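SWD1-like protein (Myceliophthora thermophila, PDB 6E29) probably serves, as the WD-repeat beta-propeller domain of the Swd1 (Cps50) subunit, in the COMPASS histone H3 methyltransferase complex. Local coordinates at residues I19-R24 / E55-A60; C30-R35 / G113-P118; G79-S84 / K100-V105; L272-V277 / Y297-G302. One frame throughout, in Å; residues are numbered along the deposited sequence. Where two conformers were deposited one is given.

Contact 1: I19-R24 / E55-A60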
loop_
_atom_site.group_PDB
_atom_site.type_symbol
_atom_site.label_atom_id
_atom_site.label_comp_id
_atom_site.label_asym_id
_atom_site.label_seq_id
_atom_site.Cartn_x
_atom_site.Cartn_y
_atom_site.Cartn_z
ATOM N N ILE B 19 -25.152 -4.365 0.234
ATOM C CA ILE B 19 -24.233 -4.168 1.354
ATOM C C ILE B 19 -24.587 -5.209 2.431
ATOM O O ILE B 19 -25.663 -5.154 3.046
ATOM C CB ILE B 19 -24.310 -2.724 1.865
ATOM C CG1 ILE B 19 -23.787 -1.796 0.739
ATOM C CG2 ILE B 19 -23.509 -2.556 3.172
ATOM C CD1 ILE B 19 -23.782 -0.327 1.027
ATOM N N THR B 20 -23.694 -6.181 2.599
ATOM C CA THR B 20 -23.929 -7.350 3.442
ATOM C C THR B 20 -23.598 -7.081 4.893
ATOM O O THR B 20 -24.167 -7.714 5.783
ATOM C CB THR B 20 -23.096 -8.547 2.934
ATOM O OG1 THR B 20 -21.695 -8.244 3.033
ATOM C CG2 THR B 20 -23.416 -8.805 1.512
ATOM N N ASN B 21 -22.692 -6.152 5.150
ATOM C CA ASN B 21 -22.281 -5.855 6.506
ATOM C C ASN B 21 -21.862 -4.403 6.591
ATOM O O ASN B 21 -21.319 -3.843 5.632
ATOM C CB ASN B 21 -21.127 -6.771 6.932
ATOM C CG ASN B 21 -21.539 -8.208 6.964
ATOM O OD1 ASN B 21 -21.332 -8.936 5.995
ATOM N ND2 ASN B 21 -22.196 -8.612 8.053
ATOM N N THR B 22 -22.184 -3.787 7.718
ATOM C CA THR B 22 -21.659 -2.482 8.105
ATOM C C THR B 22 -21.151 -2.691 9.516
ATOM O O THR B 22 -21.898 -3.158 10.378
ATOM C CB THR B 22 -22.709 -1.350 8.081
ATOM O OG1 THR B 22 -23.312 -1.193 6.776
ATOM C CG2 THR B 22 -22.055 -0.050 8.486
ATOM N N ILE B 23 -19.889 -2.395 9.761
ATOM C CA ILE B 23 -19.371 -2.545 11.117
ATOM C C ILE B 23 -18.653 -1.267 11.510
ATOM O O ILE B 23 -18.208 -0.483 10.669
ATOM C CB ILE B 23 -18.437 -3.766 11.235
ATOM C CG1 ILE B 23 -17.231 -3.604 10.279
ATOM C CG2 ILE B 23 -19.258 -5.058 10.969
ATOM C CD1 ILE B 23 -16.256 -4.757 10.255
ATOM N N ARG B 24 -18.538 -1.058 12.808
ATOM C CA ARG B 24 -17.837 0.137 13.255
ATOM C C ARG B 24 -17.226 -0.127 14.607
ATOM O O ARG B 24 -17.916 -0.576 15.531
ATOM C CB ARG B 24 -18.750 1.373 13.317
ATOM C CG ARG B 24 -17.953 2.692 13.447
ATOM C CD ARG B 24 -18.839 3.912 13.748
ATOM N NE ARG B 24 -18.053 5.150 13.726
ATOM C CZ ARG B 24 -17.361 5.632 14.753
ATOM N NH1 ARG B 24 -17.352 4.991 15.914
ATOM N NH2 ARG B 24 -16.677 6.760 14.630
ATOM N N GLU B 55 -16.378 -14.600 10.789
ATOM C CA GLU B 55 -17.499 -15.543 10.928
ATOM C C GLU B 55 -18.752 -14.957 11.633
ATOM O O GLU B 55 -19.878 -15.096 11.154
ATOM C CB GLU B 55 -17.040 -16.813 11.651
ATOM C CG GLU B 55 -18.176 -17.658 12.205
ATOM C CD GLU B 55 -18.833 -18.517 11.143
ATOM O OE1 GLU B 55 -18.692 -18.195 9.945
ATOM O OE2 GLU B 55 -19.490 -19.514 11.507
ATOM N N THR B 56 -18.518 -14.307 12.770
ATOM C CA THR B 56 -19.504 -13.677 13.665
ATOM C C THR B 56 -19.574 -12.176 13.397
ATOM O O THR B 56 -20.509 -11.503 13.842
ATOM C CB THR B 56 -18.845 -13.879 15.054
ATOM O OG1 THR B 56 -17.436 -13.648 15.002
ATOM C CG2 THR B 56 -19.112 -15.273 15.616
ATOM N N MET B 57 -18.581 -11.644 12.694
ATOM C CA MET B 57 -18.471 -10.216 12.409
ATOM C C MET B 57 -18.326 -9.393 13.678
ATOM O O MET B 57 -18.687 -8.216 13.689
ATOM C CB MET B 57 -19.667 -9.694 11.589
ATOM C CG MET B 57 -19.750 -10.197 10.177
ATOM S SD MET B 57 -18.223 -10.002 9.237
ATOM C CE MET B 57 -17.947 -8.235 9.272
ATOM N N GLY B 58 -17.820 -10.003 14.761
ATOM C CA GLY B 58 -17.501 -9.292 15.975
ATOM C C GLY B 58 -15.995 -9.039 16.132
ATOM O O GLY B 58 -15.163 -9.517 15.367
ATOM N N VAL B 59 -15.664 -8.286 17.179
ATOM C CA VAL B 59 -14.280 -7.950 17.479
ATOM C C VAL B 59 -13.650 -9.106 18.238
ATOM O O VAL B 59 -14.174 -9.533 19.259
ATOM C CB VAL B 59 -14.188 -6.660 18.296
ATOM C CG1 VAL B 59 -12.777 -6.537 18.912
ATOM C CG2 VAL B 59 -14.484 -5.466 17.394
ATOM N N ALA B 60 -12.520 -9.603 17.737
ATOM C CA ALA B 60 -11.752 -10.668 18.359
ATOM C C ALA B 60 -10.698 -10.109 19.290
ATOM O O ALA B 60 -10.475 -10.658 20.372
ATOM C CB ALA B 60 -11.086 -11.549 17.307
#
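Met57 reaches across from 55-60 to touch both Asn21 and Ile23 of 19-24, joining the outer rims of two neighbouring blades of a WD40 beta-propeller. Two parts of the one side chain do the work. Its methylene CG lies against the amide of Asn21, 3.6 Å from ND2, a van der Waals touch rather than a polar bond. The side chains of Met57 and Ile23 cross at about a right angle, and the terminal methyl CE lies 3.8 Å from Ile23 CG2 and 4.0 Å from Ile23 CD1. Bends at chi2 (-51°) and chi3 (-60°) curl the methionine chain so that the methyl reaches Ile23.

The next shell fixes the partners. Strand 19-23, although first in sequence, is the outermost strand of the last blade and pairs with 339-343, the closure that seals the propeller ring. Ile23 also rests on Trp52, one strand further into the next blade. Were an alanine to stand in place of Asn21, Met57 CG would probably lose its amide neighbour and the Thr20 hydroxyl its side-chain acceptor. That hydroxyl donates from Thr20 OG1 to Asn21 OD1 over 3.1 Å, tilted 32° from the carbonyl plane.

Contact 2: C30-R35 / G113-P118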
loop_
_atom_site.group_PDB
_atom_site.type_symbol
_atom_site.label_atom_id
_atom_site.label_comp_id
_atom_site.label_asym_id
_atom_site.label_seq_id
_atom_site.Cartn_x
_atom_site.Cartn_y
_atom_site.Cartn_z
ATOM N N CYS B 30 -8.143 2.515 7.878
ATOM C CA CYS B 30 -7.512 1.531 7.005
ATOM C C CYS B 30 -8.107 0.165 7.338
ATOM O O CYS B 30 -8.448 -0.076 8.496
ATOM C CB CYS B 30 -5.991 1.590 7.219
ATOM S SG CYS B 30 -4.921 0.273 6.589
ATOM N N VAL B 31 -8.145 -0.743 6.355
ATOM C CA VAL B 31 -8.560 -2.137 6.572
ATOM C C VAL B 31 -7.678 -3.038 5.725
ATOM O O VAL B 31 -7.155 -2.610 4.707
ATOM C CB VAL B 31 -10.013 -2.393 6.176
ATOM C CG1 VAL B 31 -10.924 -1.931 7.286
ATOM C CG2 VAL B 31 -10.279 -1.714 4.847
ATOM N N ARG B 32 -7.548 -4.303 6.132
ATOM C CA ARG B 32 -6.759 -5.295 5.398
ATOM C C ARG B 32 -7.213 -6.680 5.845
ATOM O O ARG B 32 -7.208 -6.960 7.046
ATOM C CB ARG B 32 -5.226 -5.193 5.664
ATOM C CG ARG B 32 -4.404 -5.978 4.677
ATOM C CD ARG B 32 -4.085 -5.040 3.464
ATOM N NE ARG B 32 -3.456 -5.702 2.327
ATOM C CZ ARG B 32 -2.160 -5.627 2.026
ATOM N NH1 ARG B 32 -1.321 -4.931 2.809
ATOM N NH2 ARG B 32 -1.709 -6.252 0.925
ATOM N N PHE B 33 -7.610 -7.522 4.889
ATOM C CA PHE B 33 -7.941 -8.926 5.197
ATOM C C PHE B 33 -6.658 -9.738 5.363
ATOM O O PHE B 33 -5.655 -9.438 4.718
ATOM C CB PHE B 33 -8.753 -9.533 4.054
ATOM C CG PHE B 33 -10.147 -8.992 3.936
ATOM C CD1 PHE B 33 -11.146 -9.535 4.736
ATOM C CD2 PHE B 33 -10.490 -7.999 3.005
ATOM C CE1 PHE B 33 -12.511 -9.072 4.672
ATOM C CE2 PHE B 33 -11.866 -7.553 2.925
ATOM C CZ PHE B 33 -12.863 -8.112 3.779
ATOM N N ASN B 34 -6.688 -10.786 6.211
ATOM C CA ASN B 34 -5.546 -11.713 6.230
ATOM C C ASN B 34 -5.658 -12.621 5.000
ATOM O O ASN B 34 -6.577 -12.493 4.186
ATOM C CB ASN B 34 -5.460 -12.465 7.575
ATOM C CG ASN B 34 -6.583 -13.503 7.766
ATOM O OD1 ASN B 34 -7.556 -13.526 7.023
ATOM N ND2 ASN B 34 -6.442 -14.366 8.794
ATOM N N ARG B 35 -4.690 -13.512 4.800
ATOM C CA ARG B 35 -4.660 -14.221 3.517
ATOM C C ARG B 35 -5.706 -15.313 3.430
ATOM O O ARG B 35 -6.239 -15.583 2.338
ATOM C CB ARG B 35 -3.264 -14.809 3.283
ATOM C CG ARG B 35 -2.190 -13.772 3.494
ATOM C CD ARG B 35 -0.849 -14.067 2.825
ATOM N NE ARG B 35 -0.285 -12.809 2.335
ATOM C CZ ARG B 35 0.153 -11.819 3.112
ATOM N NH1 ARG B 35 0.116 -11.924 4.441
ATOM N NH2 ARG B 35 0.616 -10.702 2.555
ATOM N N GLY B 113 3.510 4.047 4.948
ATOM C CA GLY B 113 3.084 2.673 4.989
ATOM C C GLY B 113 4.278 1.768 5.176
ATOM O O GLY B 113 5.434 2.106 4.849
ATOM N N ALA B 114 4.031 0.617 5.769
ATOM C CA ALA B 114 5.084 -0.377 5.981
ATOM C C ALA B 114 4.574 -1.752 5.558
ATOM O O ALA B 114 3.423 -2.106 5.833
ATOM C CB ALA B 114 5.571 -0.414 7.458
ATOM N N GLU B 115 5.428 -2.513 4.856
ATOM C CA GLU B 115 5.043 -3.803 4.294
ATOM C C GLU B 115 5.967 -4.882 4.811
ATOM O O GLU B 115 7.188 -4.690 4.837
ATOM C CB GLU B 115 5.114 -3.831 2.781
ATOM C CG GLU B 115 3.964 -3.093 2.113
ATOM C CD GLU B 115 2.715 -3.948 2.057
ATOM O OE1 GLU B 115 2.783 -5.032 1.446
ATOM O OE2 GLU B 115 1.679 -3.556 2.652
ATOM N N LEU B 116 5.396 -6.022 5.177
ATOM C CA LEU B 116 6.219 -7.167 5.608
ATOM C C LEU B 116 6.816 -7.901 4.412
ATOM O O LEU B 116 6.215 -8.001 3.339
ATOM C CB LEU B 116 5.381 -8.142 6.437
ATOM C CG LEU B 116 5.216 -7.853 7.917
ATOM C CD1 LEU B 116 4.263 -8.933 8.543
ATOM C CD2 LEU B 116 6.566 -7.844 8.657
ATOM N N HIS B 117 8.049 -8.377 4.580
ATOM C CA HIS B 117 8.634 -9.247 3.566
ATOM C C HIS B 117 7.696 -10.438 3.349
ATOM O O HIS B 117 7.248 -11.041 4.334
ATOM C CB HIS B 117 10.018 -9.725 4.027
ATOM C CG HIS B 117 10.791 -10.455 2.974
ATOM N ND1 HIS B 117 10.457 -11.733 2.567
ATOM C CD2 HIS B 117 11.909 -10.115 2.286
ATOM C CE1 HIS B 117 11.325 -12.138 1.656
ATOM N NE2 HIS B 117 12.218 -11.176 1.466
ATOM N N PRO B 118 7.369 -10.802 2.102
ATOM C CA PRO B 118 6.310 -11.810 1.886
ATOM C C PRO B 118 6.636 -13.193 2.402
ATOM O O PRO B 118 5.729 -14.037 2.464
ATOM C CB PRO B 118 6.156 -11.839 0.367
ATOM C CG PRO B 118 6.780 -10.537 -0.102
ATOM C CD PRO B 118 7.875 -10.248 0.826
HETATM O O HOH W 1 1.052 -4.717 -0.323
#
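Arg32 and Glu115 reach toward each other between the innermost strands of two blades of the propeller, 28-33 and 111-117, with strand 70-75 of the intervening blade between them. The pair lies beside the central channel that is typical of WD40 propellers, about 8 Å from the centre of the chain to the centre of the contact, and here charge rather than hydrophobic contact spans the gap.

The direct interaction is a salt bridge. Arg32 NH1 donates to Glu115 OE2 over 3.3 Å, a weak and bent bond (147°). The carboxylate oxygen comes to the edge of the guanidinium, and the two flat groups, 28° apart, are nearly coplanar although the side chains cross at about a right angle. A bend at chi2 (-81°) brings the carboxylate of Glu115 round toward the arginine.

A second link runs through solvent. One water accepts a weak bond from Arg32 NH2 and donates to Glu115 OE1, a contact so short that its exact length is doubtful; the water thus forms a looser second link between the two groups.

Bonds between side chains and backbone carbonyls position the arginine. Arg32 NH1 also donates to the carbonyl of Leu73, and Arg32 O accepts from Trp75 NE1, anchoring the arginine at both ends to strand 70-75. Further out, the nearby charge of Arg35 probably adds only a long-range pull, its NH2 standing 6.2 Å from Glu115 OE1.

Contact 3: G79-S84 / K100-V105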
loop_
_atom_site.group_PDB
_atom_site.type_symbol
_atom_site.label_atom_id
_atom_site.label_comp_id
_atom_site.label_asym_id
_atom_site.label_seq_id
_atom_site.Cartn_x
_atom_site.Cartn_y
_atom_site.Cartn_z
ATOM N N GLY B 79 -0.729 -15.547 8.834
ATOM C CA GLY B 79 -1.782 -14.947 9.627
ATOM C C GLY B 79 -1.465 -14.742 11.102
ATOM O O GLY B 79 -2.312 -14.183 11.829
ATOM N N ARG B 80 -0.274 -15.130 11.567
ATOM C CA ARG B 80 -0.003 -15.013 12.991
ATOM C C ARG B 80 0.445 -13.612 13.398
ATOM O O ARG B 80 0.197 -13.204 14.549
ATOM C CB ARG B 80 1.024 -16.040 13.415
ATOM C CG ARG B 80 1.285 -15.952 14.848
ATOM C CD ARG B 80 2.309 -16.972 15.268
ATOM N NE ARG B 80 2.626 -16.826 16.669
ATOM C CZ ARG B 80 3.442 -17.652 17.320
ATOM N NH1 ARG B 80 4.013 -18.658 16.659
ATOM N NH2 ARG B 80 3.685 -17.469 18.616
ATOM N N TYR B 81 1.035 -12.843 12.473
ATOM C CA TYR B 81 1.654 -11.560 12.766
ATOM C C TYR B 81 1.037 -10.457 11.911
ATOM O O TYR B 81 0.588 -10.700 10.798
ATOM C CB TYR B 81 3.188 -11.602 12.507
ATOM C CG TYR B 81 3.867 -12.690 13.353
ATOM C CD1 TYR B 81 4.178 -12.450 14.672
ATOM C CD2 TYR B 81 4.191 -13.933 12.803
ATOM C CE1 TYR B 81 4.798 -13.439 15.461
ATOM C CE2 TYR B 81 4.814 -14.944 13.586
ATOM C CZ TYR B 81 5.116 -14.673 14.902
ATOM O OH TYR B 81 5.716 -15.629 15.684
ATOM N N LEU B 82 0.957 -9.258 12.480
ATOM C CA LEU B 82 0.357 -8.115 11.796
ATOM C C LEU B 82 1.227 -6.908 12.049
ATOM O O LEU B 82 1.509 -6.567 13.201
ATOM C CB LEU B 82 -1.078 -7.850 12.283
ATOM C CG LEU B 82 -1.822 -6.619 11.717
ATOM C CD1 LEU B 82 -2.012 -6.784 10.252
ATOM C CD2 LEU B 82 -3.162 -6.486 12.444
ATOM N N LEU B 83 1.644 -6.252 10.976
ATOM C CA LEU B 83 2.491 -5.085 11.070
ATOM C C LEU B 83 1.623 -3.846 10.862
ATOM O O LEU B 83 0.925 -3.735 9.853
ATOM C CB LEU B 83 3.576 -5.179 10.008
ATOM C CG LEU B 83 4.662 -4.132 10.099
ATOM C CD1 LEU B 83 5.647 -4.512 11.178
ATOM C CD2 LEU B 83 5.347 -4.039 8.709
ATOM N N SER B 84 1.620 -2.951 11.830
ATOM C CA SER B 84 0.830 -1.725 11.743
ATOM C C SER B 84 1.732 -0.494 11.793
ATOM O O SER B 84 2.759 -0.477 12.480
ATOM C CB SER B 84 -0.220 -1.659 12.881
ATOM O OG SER B 84 0.401 -1.818 14.182
ATOM N N LYS B 100 0.430 -9.863 21.691
ATOM C CA LYS B 100 1.641 -9.242 22.210
ATOM C C LYS B 100 2.213 -8.261 21.187
ATOM O O LYS B 100 2.166 -8.508 19.980
ATOM C CB LYS B 100 2.691 -10.317 22.537
ATOM C CG LYS B 100 2.986 -10.564 24.021
ATOM C CD LYS B 100 1.872 -11.340 24.730
ATOM C CE LYS B 100 2.410 -11.954 26.028
ATOM N NZ LYS B 100 1.622 -13.133 26.514
ATOM N N ARG B 101 2.744 -7.143 21.685
ATOM C CA ARG B 101 3.637 -6.283 20.916
ATOM C C ARG B 101 4.966 -7.007 20.736
ATOM O O ARG B 101 5.829 -6.945 21.614
ATOM C CB ARG B 101 3.838 -4.962 21.647
ATOM C CG ARG B 101 3.436 -3.738 20.895
ATOM C CD ARG B 101 3.918 -2.467 21.617
ATOM N NE ARG B 101 2.838 -1.830 22.375
ATOM C CZ ARG B 101 2.891 -0.598 22.876
ATOM N NH1 ARG B 101 3.979 0.138 22.708
ATOM N NH2 ARG B 101 1.856 -0.099 23.540
ATOM N N TYR B 102 5.140 -7.715 19.625
ATOM C CA TYR B 102 6.289 -8.597 19.437
ATOM C C TYR B 102 7.552 -7.836 19.047
ATOM O O TYR B 102 8.649 -8.186 19.508
ATOM C CB TYR B 102 5.921 -9.644 18.394
ATOM C CG TYR B 102 6.982 -10.603 17.978
ATOM C CD1 TYR B 102 7.600 -11.450 18.898
ATOM C CD2 TYR B 102 7.372 -10.669 16.646
ATOM C CE1 TYR B 102 8.566 -12.344 18.499
ATOM C CE2 TYR B 102 8.339 -11.548 16.239
ATOM C CZ TYR B 102 8.934 -12.390 17.168
ATOM O OH TYR B 102 9.914 -13.267 16.736
ATOM N N ARG B 103 7.416 -6.808 18.200
ATOM C CA ARG B 103 8.506 -5.901 17.826
ATOM C C ARG B 103 7.948 -4.497 17.650
ATOM O O ARG B 103 6.773 -4.316 17.307
ATOM C CB ARG B 103 9.204 -6.278 16.509
ATOM C CG ARG B 103 9.881 -7.639 16.485
ATOM C CD ARG B 103 11.205 -7.600 17.193
ATOM N NE ARG B 103 11.858 -8.906 17.254
ATOM C CZ ARG B 103 11.697 -9.781 18.259
ATOM N NH1 ARG B 103 10.871 -9.503 19.269
ATOM N NH2 ARG B 103 12.346 -10.944 18.261
ATOM N N GLU B 104 8.808 -3.501 17.833
ATOM C CA GLU B 104 8.378 -2.110 17.733
ATOM C C GLU B 104 9.524 -1.223 17.254
ATOM O O GLU B 104 10.601 -1.230 17.854
ATOM C CB GLU B 104 7.901 -1.644 19.102
ATOM C CG GLU B 104 7.350 -0.259 19.106
ATOM C CD GLU B 104 6.724 0.076 20.457
ATOM O OE1 GLU B 104 6.124 1.162 20.572
ATOM O OE2 GLU B 104 6.843 -0.739 21.403
ATOM N N VAL B 105 9.278 -0.415 16.220
ATOM C CA VAL B 105 10.308 0.414 15.597
ATOM C C VAL B 105 9.773 1.836 15.457
ATOM O O VAL B 105 8.704 2.044 14.868
ATOM C CB VAL B 105 10.731 -0.148 14.226
ATOM C CG1 VAL B 105 11.891 0.699 13.606
ATOM C CG2 VAL B 105 11.106 -1.631 14.342
#
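Tyr81 and Tyr102 meet at a slant that fits neither of the textbook aromatic geometries: the planes are 34° apart and the ring centres 5.4 Å, so the pair is neither a parallel stack nor a T. The setting is one four-stranded blade of the WD40 propeller, where Tyr81 begins the second strand and Tyr102 lies on the outermost one, the two rings meeting across strand 90-95. With CG anti to the backbone N (chi1 176°), Tyr102 turns its ring toward Tyr81. One ring carbon of Tyr81, CE1, does most of the touching. It sits over one face of Tyr102, toward its rim, 4.0 Å from Tyr102 CD2 and 4.1 Å from Tyr102 CE2.

A classic beta bulge in 100-106 underlies the arrangement. Tyr102 and Arg103 both face Leu93, and the helix-like backbone of Tyr102 puts the extra residue into the strand. Arg103 then folds back over its neighbour, its NH1 3.7 Å above the face of Tyr102 opposite to Tyr81, so the phenol is sandwiched between a ring and a guanidinium.

Outside the pair, Tyr81 stacks with His121 and the hydroxyl of Tyr102 is hydrogen-bonded to His122, which ties this edge of the blade to the turn of the next one. Arg103 spends its other nitrogens on the carbonyls of Ile138 and Thr139. Arg103 NH1 itself donates to Tyr102 O over 2.6 Å, a bent bond (134°).

Contact 4: L272-V277 / Y297-G302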
loop_
_atom_site.group_PDB
_atom_site.type_symbol
_atom_site.label_atom_id
_atom_site.label_comp_id
_atom_site.label_asym_id
_atom_site.label_seq_id
_atom_site.Cartn_x
_atom_site.Cartn_y
_atom_site.Cartn_z
ATOM N N LEU B 272 -12.222 13.221 -12.307
ATOM C CA LEU B 272 -12.209 12.694 -10.943
ATOM C C LEU B 272 -10.800 12.311 -10.520
ATOM O O LEU B 272 -10.032 11.784 -11.325
ATOM C CB LEU B 272 -13.105 11.457 -10.826
ATOM C CG LEU B 272 -14.566 11.695 -11.273
ATOM C CD1 LEU B 272 -15.403 10.425 -11.201
ATOM C CD2 LEU B 272 -15.197 12.830 -10.483
ATOM N N SER B 273 -10.477 12.582 -9.253
ATOM C CA SER B 273 -9.267 12.083 -8.618
ATOM C C SER B 273 -9.625 10.918 -7.709
ATOM O O SER B 273 -10.737 10.835 -7.186
ATOM C CB SER B 273 -8.549 13.173 -7.810
ATOM O OG SER B 273 -8.165 14.237 -8.642
ATOM N N TRP B 274 -8.683 9.980 -7.580
ATOM C CA TRP B 274 -8.914 8.700 -6.919
ATOM C C TRP B 274 -8.217 8.664 -5.572
ATOM O O TRP B 274 -7.081 9.116 -5.427
ATOM C CB TRP B 274 -8.442 7.539 -7.795
ATOM C CG TRP B 274 -8.938 7.716 -9.159
ATOM C CD1 TRP B 274 -8.222 8.067 -10.238
ATOM C CD2 TRP B 274 -10.307 7.576 -9.601
ATOM N NE1 TRP B 274 -9.034 8.169 -11.347
ATOM C CE2 TRP B 274 -10.320 7.869 -10.988
ATOM C CE3 TRP B 274 -11.499 7.184 -8.972
ATOM C CZ2 TRP B 274 -11.475 7.798 -11.763
ATOM C CZ3 TRP B 274 -12.688 7.122 -9.760
ATOM C CH2 TRP B 274 -12.657 7.434 -11.133
ATOM N N ASN B 275 -8.942 8.215 -4.569
ATOM C CA ASN B 275 -8.423 8.295 -3.223
ATOM C C ASN B 275 -7.576 7.052 -2.910
ATOM O O ASN B 275 -6.384 7.160 -2.607
ATOM C CB ASN B 275 -9.600 8.443 -2.277
ATOM C CG ASN B 275 -9.231 9.066 -1.025
ATOM O OD1 ASN B 275 -8.061 9.058 -0.649
ATOM N ND2 ASN B 275 -10.214 9.578 -0.318
ATOM N N HIS B 276 -8.178 5.864 -3.012
ATOM C CA HIS B 276 -7.480 4.607 -2.815
ATOM C C HIS B 276 -7.941 3.628 -3.884
ATOM O O HIS B 276 -9.016 3.779 -4.462
ATOM C CB HIS B 276 -7.724 4.077 -1.381
ATOM C CG HIS B 276 -6.897 4.785 -0.359
ATOM N ND1 HIS B 276 -7.369 5.815 0.426
ATOM C CD2 HIS B 276 -5.574 4.682 -0.085
ATOM C CE1 HIS B 276 -6.384 6.282 1.179
ATOM N NE2 HIS B 276 -5.281 5.623 0.878
ATOM N N VAL B 277 -7.116 2.609 -4.141
ATOM C CA VAL B 277 -7.422 1.623 -5.165
ATOM C C VAL B 277 -7.097 0.248 -4.609
ATOM O O VAL B 277 -6.311 0.120 -3.667
ATOM C CB VAL B 277 -6.614 1.833 -6.449
ATOM C CG1 VAL B 277 -7.048 3.240 -7.059
ATOM C CG2 VAL B 277 -5.063 1.803 -6.129
ATOM N N TYR B 297 -15.822 3.108 -7.888
ATOM C CA TYR B 297 -15.809 2.695 -9.279
ATOM C C TYR B 297 -15.143 1.337 -9.345
ATOM O O TYR B 297 -14.138 1.125 -8.667
ATOM C CB TYR B 297 -15.034 3.694 -10.153
ATOM C CG TYR B 297 -15.844 4.992 -10.333
ATOM C CD1 TYR B 297 -15.966 5.906 -9.288
ATOM C CD2 TYR B 297 -16.471 5.289 -11.541
ATOM C CE1 TYR B 297 -16.704 7.077 -9.440
ATOM C CE2 TYR B 297 -17.205 6.472 -11.705
ATOM C CZ TYR B 297 -17.316 7.351 -10.640
ATOM O OH TYR B 297 -18.036 8.522 -10.775
ATOM N N ILE B 298 -15.665 0.449 -10.204
ATOM C CA ILE B 298 -15.045 -0.865 -10.429
ATOM C C ILE B 298 -14.849 -1.058 -11.934
ATOM O O ILE B 298 -15.808 -0.964 -12.706
ATOM C CB ILE B 298 -15.895 -2.000 -9.842
ATOM C CG1 ILE B 298 -16.179 -1.733 -8.343
ATOM C CG2 ILE B 298 -15.191 -3.320 -10.006
ATOM C CD1 ILE B 298 -17.116 -2.836 -7.713
ATOM N N TRP B 299 -13.602 -1.279 -12.348
ATOM C CA TRP B 299 -13.266 -1.624 -13.728
ATOM C C TRP B 299 -12.804 -3.082 -13.811
ATOM O O TRP B 299 -12.338 -3.666 -12.820
ATOM C CB TRP B 299 -12.149 -0.736 -14.261
ATOM C CG TRP B 299 -12.426 0.710 -14.293
ATOM C CD1 TRP B 299 -12.896 1.443 -15.378
ATOM C CD2 TRP B 299 -12.167 1.661 -13.247
ATOM N NE1 TRP B 299 -12.969 2.762 -15.044
ATOM C CE2 TRP B 299 -12.528 2.936 -13.751
ATOM C CE3 TRP B 299 -11.659 1.561 -11.935
ATOM C CZ2 TRP B 299 -12.432 4.105 -12.978
ATOM C CZ3 TRP B 299 -11.542 2.723 -11.171
ATOM C CH2 TRP B 299 -11.921 3.984 -11.699
ATOM N N GLU B 300 -12.852 -3.637 -15.015
ATOM C CA GLU B 300 -12.358 -4.990 -15.233
ATOM C C GLU B 300 -11.099 -4.927 -16.091
ATOM O O GLU B 300 -11.023 -4.145 -17.038
ATOM C CB GLU B 300 -13.435 -5.881 -15.889
ATOM C CG GLU B 300 -14.069 -5.283 -17.123
ATOM C CD GLU B 300 -13.244 -5.587 -18.362
ATOM O OE1 GLU B 300 -12.580 -6.667 -18.363
ATOM O OE2 GLU B 300 -13.231 -4.735 -19.284
ATOM N N ARG B 301 -10.113 -5.741 -15.750
ATOM C CA ARG B 301 -8.789 -5.696 -16.385
ATOM C C ARG B 301 -8.703 -6.526 -17.641
ATOM O O ARG B 301 -7.690 -6.454 -18.345
ATOM C CB ARG B 301 -7.734 -6.238 -15.447
ATOM C CG ARG B 301 -7.337 -5.315 -14.388
ATOM C CD ARG B 301 -6.133 -5.872 -13.661
ATOM N NE ARG B 301 -5.142 -6.452 -14.563
ATOM C CZ ARG B 301 -4.765 -7.725 -14.567
ATOM N NH1 ARG B 301 -5.293 -8.587 -13.691
ATOM N NH2 ARG B 301 -3.869 -8.143 -15.464
ATOM N N GLY B 302 -9.702 -7.361 -17.898
ATOM C CA GLY B 302 -9.719 -8.098 -19.145
ATOM C C GLY B 302 -9.672 -7.170 -20.341
ATOM O O GLY B 302 -8.869 -7.357 -21.258
#
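Trp274 is met on both faces and at one edge. Over one face stands the rim of Trp299, with Trp299 CH2 3.6 Å from Trp274 CH2; over the opposite face lies the backbone oxygen of Leu272. At its edge, near the ring plane, Trp274 CZ3 comes within 3.5 Å of Tyr297 CD1. Two edge-to-face pairs result: Trp299 turns its edge to Trp274 with planes at 83°, and Trp274 turns its own edge to the face of Tyr297 at 77°. Tyr297 and Trp299 both hold CG anti to the carbonyl carbon (chi1 -73° for Tyr297), which sends the two rings to the same side. Leu272 completes the cluster, its CD1 lying 3.7 Å from Tyr297 CZ. A serine in place of Tyr297 would probably open a gap beside the edge of Trp274 and strip Leu272 CD1 of its apolar neighbour. The polar end of Trp274 is satisfied elsewhere, NE1 bonding to the carbonyl of Arg237.

Both segments belong to one blade, and the cluster is buried where that blade meets its neighbour. Strand 285-290 runs between the two segments, Leu306 of strand 306-310 touches Tyr297 and Trp299, and Ile239 of strand 239-243 packs on both tryptophans.

Burial and chemistry vary together in this propeller. Contact 4 is fully buried and dominated by aromatic and aliphatic packing; contact 3, about 31 Å away between centres and on the opposite side of the chain's centre, is only partly buried and mixes rings with charged neighbours. Both lie inside one blade, whereas contacts 1 and 2 span different blades, contact 1 on the outer rim, contact 2 near the central channel. Those two share the sheet that runs from strand 28-33 to strand 58-64, but contact 1 uses a bent methionine chain and contact 2 a salt bridge and water. Contact 2 also touches contact 3, where Leu83 packs on Ala114 and Leu116, and encloses it along the chain.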